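Local coordinates for protein lovastatin nonaketide synthase mokA (Monascus pilosus, PDB 6AD3) that builds the nonaketide chain of monacolin K (lovastatin) as an iterative polyketide synthase, of which this chain is the condensation domain, at residues A112-K117 and Q225-V230; H126-T131 and R208-G213; V176-D181 and T187-D192; H200-A205 and N218-A223; S446-I449 and K453-E456. The protein carries 1 engineered substitution. All coordinates share one frame; numbering follows the deposited sequence.

Interaction 1. Residues A112-K117 and Q225-V230; sequences AKRLSK and QLYGGV
A cation-pi stack backed by a hydrogen bond joins the start of helix 112-125 to the C-terminal end of helix 213-227, at the periphery of the domain. The guanidinium of Arg-114 lies over one face of the Tyr-227 ring, with CZ 4.1 Å from the ring centroid and the two planes only 18° apart. The overlap is offset, so that CZ sits toward the rim on the CE1 side. Lower down, the same arginine lays CB against Tyr-227 CE2 at 3.6 Å, and a bend further along the chain folds its end back over the ring. From there NH2 donates to Tyr-227 O over 2.8 Å, with an N-H...O angle of 148°; the donor stands tilted from the carbonyl plane. Arginine suits this exposed place because its flat cation can cover a ring while an N-H reaches a carbonyl at a helix end.

Tyr-227 reaches across with CG anti to its backbone N (chi1 -178°), and its hydroxyl is hydrogen-bonded to Asp-111 N. Asp-111 OD2 also takes the backbone N of Arg-114. At the ring edge lies the backbone of buried Leu-115, its N 3.7 Å from Tyr-227 CD2. Just beyond the tyrosine, helix 213-227 ends in a Schellman motif: Val-230 N bonds to Gln-225 O and Gly-229 N to Leu-226 O, with Gly-229, at positive phi, as the C' residue.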
# COMPACT_ATOMS: atom_id res chain seq x y z
N ALA A 112 4.29 29.18 8.88
CA ALA A 112 3.23 28.87 7.92
C ALA A 112 3.58 29.30 6.51
O ALA A 112 3.33 28.58 5.52
CB ALA A 112 1.93 29.55 8.34
N LYS A 113 4.07 30.53 6.39
CA LYS A 113 4.38 31.06 5.08
C LYS A 113 5.50 30.28 4.39
O LYS A 113 5.41 29.94 3.20
CB LYS A 113 4.74 32.56 5.19
CG LYS A 113 3.53 33.43 5.41
CD LYS A 113 3.90 34.86 5.78
CE LYS A 113 2.68 35.78 5.72
NZ LYS A 113 2.95 37.04 4.98
N ARG A 114 6.52 29.91 5.17
CA ARG A 114 7.63 29.14 4.61
C ARG A 114 7.20 27.74 4.20
O ARG A 114 7.64 27.23 3.15
CB ARG A 114 8.80 29.06 5.56
CG ARG A 114 9.52 30.39 5.69
CD ARG A 114 10.52 30.38 6.82
NE ARG A 114 11.57 29.42 6.58
CZ ARG A 114 12.43 28.99 7.50
NH1 ARG A 114 12.32 29.39 8.75
NH2 ARG A 114 13.38 28.13 7.16
N LEU A 115 6.40 27.10 5.05
CA LEU A 115 5.89 25.77 4.73
C LEU A 115 4.99 25.81 3.49
O LEU A 115 5.13 24.99 2.60
CB LEU A 115 5.13 25.18 5.90
CG LEU A 115 4.44 23.85 5.62
CD1 LEU A 115 5.50 22.79 5.44
CD2 LEU A 115 3.46 23.45 6.73
N SER A 116 4.08 26.78 3.43
CA SER A 116 3.17 26.82 2.32
C SER A 116 3.93 27.13 0.99
O SER A 116 3.66 26.49 -0.01
CB SER A 116 1.98 27.74 2.59
OG SER A 116 2.40 29.05 2.60
N LYS A 117 4.98 27.93 1.05
CA LYS A 117 5.80 28.18 -0.10
C LYS A 117 6.54 26.91 -0.55
O LYS A 117 6.66 26.62 -1.76
CB LYS A 117 6.82 29.26 0.21
CG LYS A 117 7.71 29.57 -0.98
CD LYS A 117 8.32 30.97 -0.86
CE LYS A 117 9.74 30.90 -0.34
NZ LYS A 117 10.70 31.06 -1.46
N GLN A 225 13.42 19.85 2.88
CA GLN A 225 14.62 20.44 2.30
C GLN A 225 14.33 21.85 1.82
O GLN A 225 15.11 22.77 2.07
CB GLN A 225 15.13 19.60 1.15
CG GLN A 225 15.82 18.34 1.58
CD GLN A 225 16.30 17.56 0.43
OE1 GLN A 225 17.47 17.67 0.03
NE2 GLN A 225 15.39 16.83 -0.18
N LEU A 226 13.20 22.04 1.13
CA LEU A 226 12.87 23.37 0.60
C LEU A 226 12.65 24.37 1.72
O LEU A 226 13.22 25.46 1.72
CB LEU A 226 11.64 23.33 -0.27
CG LEU A 226 11.84 22.74 -1.66
CD1 LEU A 226 10.53 22.33 -2.27
CD2 LEU A 226 12.60 23.68 -2.59
N TYR A 227 11.94 23.94 2.75
CA TYR A 227 11.75 24.77 3.93
C TYR A 227 13.10 25.18 4.52
O TYR A 227 13.27 26.31 4.97
CB TYR A 227 10.92 24.01 4.96
CG TYR A 227 10.61 24.79 6.23
CD1 TYR A 227 11.52 24.86 7.27
CD2 TYR A 227 9.38 25.37 6.40
CE1 TYR A 227 11.21 25.55 8.45
CE2 TYR A 227 9.06 26.06 7.55
CZ TYR A 227 9.96 26.11 8.59
OH TYR A 227 9.62 26.81 9.75
N GLY A 228 14.03 24.25 4.55
CA GLY A 228 15.36 24.51 5.09
C GLY A 228 16.31 25.21 4.13
O GLY A 228 17.48 25.28 4.39
N GLY A 229 15.79 25.69 3.01
CA GLY A 229 16.56 26.49 2.06
C GLY A 229 17.48 25.69 1.11
O GLY A 229 18.37 26.26 0.51
N VAL A 230 17.28 24.38 0.99
CA VAL A 230 17.99 23.61 -0.03
C VAL A 230 17.48 23.94 -1.41
O VAL A 230 16.28 24.17 -1.60
CB VAL A 230 17.84 22.11 0.20
CG1 VAL A 230 18.39 21.33 -1.01
CG2 VAL A 230 18.56 21.72 1.47

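Interaction 2. Residues H126-T131 and R208-G213; sequences HEIFRT and RFVGDG
Ile-128 and Val-210 bring together two buried turns, one of them part of the signature of condensation domains. Residues 208-213 correspond to all but the first residue of the HHxxxDG motif, Arg-208 occupying the place of the second histidine. Ile-128 belongs to a short 3-10 turn, and from CB its longer branch runs toward the motif, CG1 anti to the backbone N (chi1 -171°). CG1 lies against the base of Val-210, 4.1 Å from CB. At the tip, CD1 comes to 4.0 Å from Phe-209 O and brushes Val-210 CG1. Val-210 CG1 also rests 3.6 Å from Ile-128 O. Branched aliphatic chains suit this buried interface, since they add no further polar group to satisfy.

The motif loop is held from within and from outside. Arg-208 NH2 donates to Gly-211 O (2.8 Å), its acceptor in the guanidinium plane, while NH1 forms a salt bridge with Glu-462; Asp-212, at the N-cap of helix 213-227, forms one with Arg-357. Beside Ile-128, Phe-129 turns its ring edge to the loop, and CE1 lies 3.5 Å from Val-210 O, a buried carbonyl oxygen that has no hydrogen-bond partner in the model.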
# COMPACT_ATOMS: atom_id res chain seq x y z
N HIS A 126 6.30 18.84 -9.91
CA HIS A 126 5.91 17.52 -10.38
C HIS A 126 4.63 17.57 -11.20
O HIS A 126 3.55 17.90 -10.69
CB HIS A 126 5.73 16.59 -9.18
CG HIS A 126 6.99 16.36 -8.43
ND1 HIS A 126 7.37 17.13 -7.34
CD2 HIS A 126 8.07 15.63 -8.76
CE1 HIS A 126 8.58 16.75 -6.95
NE2 HIS A 126 9.00 15.82 -7.78
N GLU A 127 4.75 17.15 -12.44
CA GLU A 127 3.63 17.12 -13.35
C GLU A 127 2.43 16.37 -12.78
O GLU A 127 1.30 16.79 -12.97
CB GLU A 127 4.05 16.49 -14.66
CG GLU A 127 4.82 17.42 -15.57
CD GLU A 127 5.31 16.75 -16.83
OE1 GLU A 127 4.86 15.66 -17.17
OE2 GLU A 127 6.00 17.43 -17.59
N ILE A 128 2.68 15.26 -12.09
CA ILE A 128 1.60 14.40 -11.60
C ILE A 128 0.75 15.13 -10.54
O ILE A 128 -0.39 14.80 -10.34
CB ILE A 128 2.16 13.05 -11.07
CG1 ILE A 128 1.04 12.05 -10.77
CG2 ILE A 128 2.99 13.24 -9.82
CD1 ILE A 128 0.17 11.71 -11.97
N PHE A 129 1.29 16.23 -9.98
CA PHE A 129 0.53 17.03 -9.03
C PHE A 129 -0.18 18.19 -9.72
O PHE A 129 -0.86 19.00 -9.04
CB PHE A 129 1.44 17.56 -7.90
CG PHE A 129 2.04 16.47 -7.05
CD1 PHE A 129 1.45 15.21 -6.97
CD2 PHE A 129 3.22 16.71 -6.36
CE1 PHE A 129 2.02 14.22 -6.19
CE2 PHE A 129 3.77 15.72 -5.55
CZ PHE A 129 3.20 14.48 -5.48
N ARG A 130 0.02 18.31 -11.04
CA ARG A 130 -0.77 19.24 -11.86
C ARG A 130 -1.41 18.50 -13.01
O ARG A 130 -1.48 18.97 -14.19
CB ARG A 130 0.04 20.44 -12.33
CG ARG A 130 1.46 20.22 -12.60
CD ARG A 130 2.18 21.56 -12.76
NE ARG A 130 3.59 21.34 -12.94
CZ ARG A 130 4.18 21.02 -14.07
NH1 ARG A 130 5.47 20.84 -14.08
NH2 ARG A 130 3.51 21.00 -15.21
N THR A 131 -1.90 17.31 -12.68
CA THR A 131 -2.53 16.45 -13.65
C THR A 131 -4.03 16.27 -13.36
O THR A 131 -4.44 15.98 -12.23
CB THR A 131 -1.80 15.09 -13.72
OG1 THR A 131 -0.49 15.30 -14.31
CG2 THR A 131 -2.55 14.10 -14.58
N ARG A 208 -5.84 7.93 -5.43
CA ARG A 208 -5.02 6.78 -5.83
C ARG A 208 -4.11 7.09 -7.01
O ARG A 208 -3.00 6.60 -7.05
CB ARG A 208 -5.93 5.62 -6.18
CG ARG A 208 -5.28 4.38 -6.81
CD ARG A 208 -4.52 3.55 -5.82
NE ARG A 208 -3.27 4.17 -5.39
CZ ARG A 208 -2.50 3.69 -4.42
NH1 ARG A 208 -2.85 2.61 -3.77
NH2 ARG A 208 -1.37 4.30 -4.09
N PHE A 209 -4.60 7.82 -8.00
CA PHE A 209 -3.88 7.95 -9.23
C PHE A 209 -2.56 8.76 -9.11
O PHE A 209 -1.75 8.73 -10.06
CB PHE A 209 -4.74 8.62 -10.30
CG PHE A 209 -5.92 7.81 -10.79
CD1 PHE A 209 -6.11 6.51 -10.40
CD2 PHE A 209 -6.88 8.42 -11.60
CE1 PHE A 209 -7.23 5.84 -10.76
CE2 PHE A 209 -8.02 7.73 -11.96
CZ PHE A 209 -8.16 6.42 -11.59
N VAL A 210 -2.38 9.52 -8.04
CA VAL A 210 -1.27 10.51 -7.95
C VAL A 210 -0.25 10.23 -6.87
O VAL A 210 0.71 10.98 -6.74
CB VAL A 210 -1.76 11.97 -7.84
CG1 VAL A 210 -2.65 12.32 -9.05
CG2 VAL A 210 -2.53 12.20 -6.53
N GLY A 211 -0.46 9.17 -6.09
CA GLY A 211 0.44 8.89 -5.00
C GLY A 211 0.57 7.46 -4.57
O GLY A 211 -0.02 6.55 -5.16
N ASP A 212 1.43 7.28 -3.55
CA ASP A 212 1.65 5.98 -2.87
C ASP A 212 2.64 6.22 -1.74
O ASP A 212 2.97 7.35 -1.46
CB ASP A 212 2.14 4.84 -3.85
CG ASP A 212 3.52 5.09 -4.47
OD1 ASP A 212 4.34 5.88 -3.97
OD2 ASP A 212 3.82 4.40 -5.49
N GLY A 213 2.93 5.18 -0.96
CA GLY A 213 3.72 5.37 0.27
C GLY A 213 5.06 6.06 -0.00
O GLY A 213 5.51 6.91 0.78

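Interaction 3. Residues V176-D181 and T187-D192; sequences VQTQYD and TLRLVD
In the beta-alpha-beta unit formed by strand 157-161, helix 165-176 and strand 188-195, the connection that returns from helix to sheet is fastened to the new strand by Thr-178, Tyr-180 and Arg-189. The two strands are parallel neighbours in the five-stranded sheet, and residues 176-181 lead the chain from the helix back toward the sheet. Arg-189 projects from the strand toward this loop, and a bend at chi2 (-91°) swings its guanidinium back beside its own backbone. It grips one oxygen side-on with two nitrogens: Arg-189 NE lies 3.0 Å from Thr-178 OG1, in a fairly straight bond of 157°, and Arg-189 NH2 lies 3.2 Å from the same atom at 139°. A threonine hydroxyl is well placed for this, because one small oxygen can accept from both donors near the guanidinium edge.

The remaining nitrogen, Arg-189 NH1, donates to Leu-188 O over 2.9 Å and forms a salt bridge with Asp-186, in the turn just before the strand. The guanidinium is therefore fixed in rotation from both ends, and the carboxylate probably balances its charge. Tyr-180 covers it: CE1 stands 3.7 Å above the guanidinium plane, over its centre. The ring plane is inclined to the guanidinium plane, so the two groups are not stacked. The ring also leans on the backbone at the start of the strand, CE1 approaching Thr-187 C to 3.6 Å. Thr-178 lays its methyl CG2 over one face of the Tyr-180 ring, and the tyrosine reaches far enough along the strand for OH to rest 3.7 Å from Arg-189 CG.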
# COMPACT_ATOMS: atom_id res chain seq x y z
N VAL A 176 -10.49 12.28 5.02
CA VAL A 176 -10.70 10.90 4.66
C VAL A 176 -11.92 10.75 3.76
O VAL A 176 -11.94 9.89 2.87
CB VAL A 176 -10.78 9.98 5.93
CG1 VAL A 176 -11.29 8.60 5.60
CG2 VAL A 176 -9.41 9.90 6.56
N GLN A 177 -12.89 11.64 3.94
CA GLN A 177 -14.14 11.62 3.16
C GLN A 177 -14.15 12.65 2.03
O GLN A 177 -15.19 12.93 1.42
CB GLN A 177 -15.35 11.92 4.06
CG GLN A 177 -15.57 10.93 5.17
CD GLN A 177 -15.69 9.50 4.68
OE1 GLN A 177 -16.32 9.22 3.66
NE2 GLN A 177 -15.14 8.59 5.44
N THR A 178 -12.99 13.15 1.66
CA THR A 178 -12.96 14.23 0.69
C THR A 178 -13.37 13.73 -0.72
O THR A 178 -13.24 12.54 -1.04
CB THR A 178 -11.58 14.93 0.66
OG1 THR A 178 -11.73 16.26 0.11
CG2 THR A 178 -10.66 14.14 -0.16
N GLN A 179 -13.99 14.61 -1.49
CA GLN A 179 -14.42 14.29 -2.85
C GLN A 179 -13.42 14.88 -3.86
O GLN A 179 -13.42 16.08 -4.08
CB GLN A 179 -15.82 14.90 -3.09
CG GLN A 179 -16.86 14.45 -2.07
CD GLN A 179 -17.13 12.97 -2.17
OE1 GLN A 179 -17.56 12.48 -3.20
NE2 GLN A 179 -16.75 12.23 -1.14
N TYR A 180 -12.50 14.07 -4.36
CA TYR A 180 -11.52 14.57 -5.31
C TYR A 180 -12.19 14.81 -6.67
O TYR A 180 -12.81 13.91 -7.21
CB TYR A 180 -10.39 13.56 -5.47
CG TYR A 180 -9.51 13.49 -4.27
CD1 TYR A 180 -8.70 14.52 -3.93
CD2 TYR A 180 -9.47 12.34 -3.49
CE1 TYR A 180 -7.90 14.48 -2.78
CE2 TYR A 180 -8.72 12.30 -2.31
CZ TYR A 180 -7.92 13.36 -1.99
OH TYR A 180 -7.17 13.35 -0.84
N ASP A 181 -12.08 16.01 -7.20
CA ASP A 181 -12.59 16.28 -8.57
C ASP A 181 -11.46 16.04 -9.59
O ASP A 181 -10.79 17.00 -10.06
CB ASP A 181 -13.11 17.70 -8.66
CG ASP A 181 -13.77 18.02 -10.01
OD1 ASP A 181 -13.83 17.14 -10.88
OD2 ASP A 181 -14.17 19.19 -10.19
N THR A 187 -6.63 16.52 -6.82
CA THR A 187 -6.12 15.18 -6.59
C THR A 187 -5.36 15.00 -5.28
O THR A 187 -5.02 13.87 -4.91
CB THR A 187 -5.17 14.74 -7.72
OG1 THR A 187 -4.03 15.63 -7.74
CG2 THR A 187 -5.89 14.79 -9.06
N LEU A 188 -5.10 16.10 -4.55
CA LEU A 188 -4.24 16.07 -3.36
C LEU A 188 -4.82 17.01 -2.30
O LEU A 188 -5.50 18.03 -2.64
CB LEU A 188 -2.87 16.62 -3.72
CG LEU A 188 -1.73 15.80 -4.25
CD1 LEU A 188 -0.45 16.64 -4.10
CD2 LEU A 188 -1.56 14.47 -3.51
N ARG A 189 -4.59 16.69 -1.04
CA ARG A 189 -4.74 17.69 0.03
C ARG A 189 -3.46 17.76 0.81
O ARG A 189 -2.84 16.74 1.07
CB ARG A 189 -5.90 17.32 0.98
CG ARG A 189 -7.19 16.92 0.27
CD ARG A 189 -8.07 18.11 0.04
NE ARG A 189 -9.29 17.75 -0.69
CZ ARG A 189 -9.45 17.92 -1.99
NH1 ARG A 189 -8.39 18.15 -2.75
NH2 ARG A 189 -10.63 17.63 -2.56
N LEU A 190 -2.96 18.98 1.01
CA LEU A 190 -1.77 19.20 1.82
C LEU A 190 -2.11 20.22 2.90
O LEU A 190 -2.36 21.36 2.56
CB LEU A 190 -0.63 19.74 0.98
CG LEU A 190 -0.18 18.86 -0.18
CD1 LEU A 190 0.70 19.61 -1.16
CD2 LEU A 190 0.54 17.62 0.33
N VAL A 191 -2.28 19.74 4.13
CA VAL A 191 -2.89 20.53 5.20
C VAL A 191 -2.06 20.44 6.47
O VAL A 191 -1.75 19.33 6.95
CB VAL A 191 -4.32 20.08 5.50
CG1 VAL A 191 -4.92 20.95 6.61
CG2 VAL A 191 -5.15 20.11 4.24
N ASP A 192 -1.72 21.61 7.02
CA ASP A 192 -1.03 21.72 8.31
C ASP A 192 -2.02 22.21 9.32
O ASP A 192 -2.41 23.40 9.27
CB ASP A 192 0.15 22.71 8.20
CG ASP A 192 0.80 23.04 9.56
OD1 ASP A 192 0.57 22.30 10.54
OD2 ASP A 192 1.52 24.07 9.63

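Interaction 4. Residues H200-A205 and N218-A223; sequences HLFVVA and NIFVEA
Phe-220 juts from helix 213-227 like a wedge into the hollow between Phe-202 and Val-204, two residues that face the helix from the same side of strand 199-206. Phe-202 presents its edge: CD2 comes to 3.6 Å from Phe-220 CE2, and CE2 stands over the centre of the Phe-220 face. The rings form a T-shaped pair, centroids 5.0 Å apart and planes at 72°. Phe-202 reaches out to it with CG anti to the backbone N (chi1 174°). Against another part of the wedge, Val-204 sets CG2 at 3.9 Å from Phe-220 CE1.

This is the interface between a helix layer and the central sheet in the chloramphenicol acetyltransferase-like fold to which condensation domains belong. Here the helix that follows the HHxxxDG motif lies on one face of the central sheet, while Leu-201 and Val-203, directed to the other face, meet helix 165-176. The short axes pass 10.6 Å apart at 127°, a separation that large side chains can bridge; aromatic rings do so where the strand carries Phe-202, and a forked valine serves nearer the helix start.

Val-204 divides its two methyls between neighbouring bumps of the helix. While CG2 supports the Phe-220 ring, CG1 meets Ile-219 CD1 at 4.0 Å, the two aliphatic chains lying at an oblique angle. Ile-219 directs its long branch away from the Phe-220 ring, and its CD1 touches the Phe-129 ring as well.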
# COMPACT_ATOMS: atom_id res chain seq x y z
N HIS A 200 1.13 20.38 15.72
CA HIS A 200 0.69 20.20 14.34
C HIS A 200 0.15 18.82 14.10
O HIS A 200 0.65 17.86 14.67
CB HIS A 200 1.89 20.37 13.40
CG HIS A 200 2.49 21.72 13.46
ND1 HIS A 200 2.05 22.76 12.69
CD2 HIS A 200 3.47 22.22 14.25
CE1 HIS A 200 2.71 23.86 13.01
NE2 HIS A 200 3.56 23.56 13.98
N LEU A 201 -0.73 18.74 13.10
CA LEU A 201 -1.01 17.51 12.36
C LEU A 201 -0.93 17.80 10.86
O LEU A 201 -1.73 18.56 10.32
CB LEU A 201 -2.39 16.95 12.75
CG LEU A 201 -2.87 15.73 11.97
CD1 LEU A 201 -1.93 14.57 12.22
CD2 LEU A 201 -4.30 15.39 12.35
N PHE A 202 0.15 17.36 10.25
CA PHE A 202 0.41 17.63 8.85
C PHE A 202 -0.09 16.46 8.04
O PHE A 202 0.29 15.32 8.30
CB PHE A 202 1.90 17.80 8.62
CG PHE A 202 2.28 17.94 7.18
CD1 PHE A 202 1.61 18.84 6.38
CD2 PHE A 202 3.25 17.16 6.62
CE1 PHE A 202 1.91 18.95 5.04
CE2 PHE A 202 3.58 17.28 5.28
CZ PHE A 202 2.83 18.11 4.47
N VAL A 203 -1.05 16.72 7.15
CA VAL A 203 -1.74 15.68 6.44
C VAL A 203 -1.41 15.78 4.95
O VAL A 203 -1.60 16.84 4.32
CB VAL A 203 -3.28 15.77 6.65
CG1 VAL A 203 -4.02 14.62 5.93
CG2 VAL A 203 -3.64 15.79 8.13
N VAL A 204 -1.03 14.64 4.39
CA VAL A 204 -0.96 14.41 2.99
C VAL A 204 -2.05 13.42 2.58
O VAL A 204 -2.09 12.28 3.02
CB VAL A 204 0.43 13.83 2.58
CG1 VAL A 204 0.42 13.47 1.11
CG2 VAL A 204 1.54 14.80 2.91
N ALA A 205 -2.99 13.91 1.77
CA ALA A 205 -4.06 13.10 1.29
C ALA A 205 -4.02 13.08 -0.23
O ALA A 205 -3.72 14.08 -0.86
CB ALA A 205 -5.37 13.61 1.78
N ASN A 218 8.50 11.06 -0.24
CA ASN A 218 9.21 12.01 -1.09
C ASN A 218 8.66 13.44 -0.83
O ASN A 218 9.41 14.40 -0.88
CB ASN A 218 9.08 11.67 -2.58
CG ASN A 218 9.89 10.44 -3.00
OD1 ASN A 218 9.80 9.99 -4.17
ND2 ASN A 218 10.76 9.98 -2.12
N ILE A 219 7.34 13.58 -0.68
CA ILE A 219 6.76 14.92 -0.44
C ILE A 219 7.35 15.54 0.84
O ILE A 219 7.73 16.73 0.86
CB ILE A 219 5.21 14.84 -0.33
CG1 ILE A 219 4.63 14.57 -1.73
CG2 ILE A 219 4.65 16.11 0.28
CD1 ILE A 219 3.20 14.08 -1.74
N PHE A 220 7.35 14.76 1.93
CA PHE A 220 7.87 15.24 3.20
C PHE A 220 9.33 15.65 3.01
O PHE A 220 9.74 16.72 3.44
CB PHE A 220 7.78 14.16 4.28
CG PHE A 220 6.47 14.12 5.06
CD1 PHE A 220 5.32 13.48 4.53
CD2 PHE A 220 6.45 14.49 6.42
CE1 PHE A 220 4.15 13.27 5.33
CE2 PHE A 220 5.29 14.23 7.22
CZ PHE A 220 4.21 13.47 6.73
N VAL A 221 10.12 14.79 2.40
CA VAL A 221 11.54 15.06 2.22
C VAL A 221 11.82 16.30 1.35
O VAL A 221 12.68 17.10 1.68
CB VAL A 221 12.24 13.77 1.68
CG1 VAL A 221 13.60 14.10 1.12
CG2 VAL A 221 12.32 12.76 2.78
N GLU A 222 11.07 16.47 0.26
CA GLU A 222 11.22 17.65 -0.57
C GLU A 222 10.80 18.90 0.17
O GLU A 222 11.51 19.91 0.14
CB GLU A 222 10.49 17.52 -1.90
CG GLU A 222 11.16 16.54 -2.87
CD GLU A 222 10.73 16.72 -4.34
OE1 GLU A 222 11.30 16.02 -5.18
OE2 GLU A 222 9.95 17.63 -4.66
N ALA A 223 9.68 18.82 0.87
CA ALA A 223 9.15 19.97 1.60
C ALA A 223 10.08 20.41 2.74
O ALA A 223 10.36 21.60 2.89
CB ALA A 223 7.77 19.65 2.14

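Interaction 5. Residues S446-I449 and K453-E456; sequences SGSI and KMTE
Met-454, Ser-448 and Gly-447 make up this contact, in which a strand at the edge of the five-stranded sheet packs against the loop that precedes it. In the chloramphenicol acetyltransferase-like fold of condensation domains a piece of chain from the C-terminal half crosses over to the N-terminal lobe; here strand 453-460 does so, pairing antiparallel with strand 100-107. Met-454 buries the most area of the three. Beyond CG its chain is extended (chi2 164°), which carries the terminal methyl out from the strand onto the backbone of the loop.

Met-454 CE lies 3.4 Å from Gly-447 O and 3.5 Å from Gly-447 C, so the methyl covers the peptide group itself. Met-454 CE also lies 3.8 Å from Ser-448 N. Methionine suits the place because it brings the long, flexible, apolar chain needed to get there. Phe-220 of helix 213-227 adjoins this spot, its CD2 against both Gly-447 O and the methionine methyl.

Ser-448 points its CB toward the strand, yet its hydroxyl is engaged within the loop, hydrogen-bonded to Glu-445 O. Its carbonyl oxygen is hydrogen-bonded to Ser-224 OG, which ties the loop to helix 213-227. Toward Met-454 the serine therefore offers only a loose van der Waals flank, OG standing 4.1 Å from SD and 4.2 Å from CG.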
# COMPACT_ATOMS: atom_id res chain seq x y z
N SER A 446 13.32 11.29 8.44
CA SER A 446 14.05 11.88 7.31
C SER A 446 13.27 13.04 6.69
O SER A 446 13.86 13.95 6.13
CB SER A 446 14.32 10.82 6.27
OG SER A 446 15.16 9.85 6.84
N GLY A 447 11.94 13.01 6.84
CA GLY A 447 11.05 14.13 6.38
C GLY A 447 10.59 15.09 7.47
O GLY A 447 9.63 15.79 7.31
N SER A 448 11.38 15.25 8.53
CA SER A 448 11.02 16.24 9.60
C SER A 448 11.22 17.65 9.12
O SER A 448 12.05 17.88 8.30
CB SER A 448 11.84 16.03 10.82
OG SER A 448 11.69 14.72 11.21
N ILE A 449 10.36 18.57 9.59
CA ILE A 449 10.18 19.87 8.93
C ILE A 449 10.42 20.96 9.94
O ILE A 449 9.78 20.99 11.00
CB ILE A 449 8.76 20.06 8.38
CG1 ILE A 449 8.47 19.09 7.25
CG2 ILE A 449 8.55 21.49 7.90
CD1 ILE A 449 7.01 19.04 6.86
N LYS A 453 9.24 17.96 15.42
CA LYS A 453 9.59 16.55 15.43
C LYS A 453 8.32 15.72 15.38
O LYS A 453 7.40 15.93 16.16
CB LYS A 453 10.37 16.22 16.69
CG LYS A 453 11.74 16.90 16.76
CD LYS A 453 12.77 16.02 17.47
CE LYS A 453 14.00 15.79 16.62
NZ LYS A 453 15.17 16.55 17.14
N MET A 454 8.34 14.68 14.57
CA MET A 454 7.21 13.79 14.48
C MET A 454 7.08 12.90 15.65
O MET A 454 8.06 12.40 16.19
CB MET A 454 7.30 12.92 13.24
CG MET A 454 7.76 13.66 12.07
SD MET A 454 8.25 12.48 10.84
CE MET A 454 8.13 13.50 9.39
N THR A 455 5.85 12.65 16.05
CA THR A 455 5.61 11.83 17.21
C THR A 455 4.78 10.58 16.88
O THR A 455 4.76 9.63 17.64
CB THR A 455 4.90 12.64 18.30
OG1 THR A 455 3.66 13.13 17.80
CG2 THR A 455 5.77 13.83 18.74
N GLU A 456 3.95 10.64 15.85
CA GLU A 456 2.85 9.67 15.68
C GLU A 456 2.26 9.81 14.29
O GLU A 456 2.10 10.93 13.80
CB GLU A 456 1.74 9.94 16.67
CG GLU A 456 0.68 8.89 16.67
CD GLU A 456 -0.51 9.24 17.53
OE1 GLU A 456 -0.38 10.14 18.37
OE2 GLU A 456 -1.54 8.54 17.43

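In the fold
All five contacts lie in the N-terminal lobe of the condensation domain, around its five-stranded sheet. Interactions 3 and 4 use adjacent strands, 188-195 and 199-206, with centres 13 Å apart. Helix 213-227 links three sites: interaction 2 ends at its start, interaction 4 uses its middle and interaction 1 its C-terminal end. Interactions 2, 3 and 4 are nested within the span closed by interaction 1, with 3 inside 2 and the segments of 2 and 4 alternating, whereas interaction 5 comes much later, yet its centre is 9 Å from that of interaction 4. The later chain thus returns to complete the sheet, while the HHxxxDG loop of interaction 2 touches interaction 3, centres 12 Å apart.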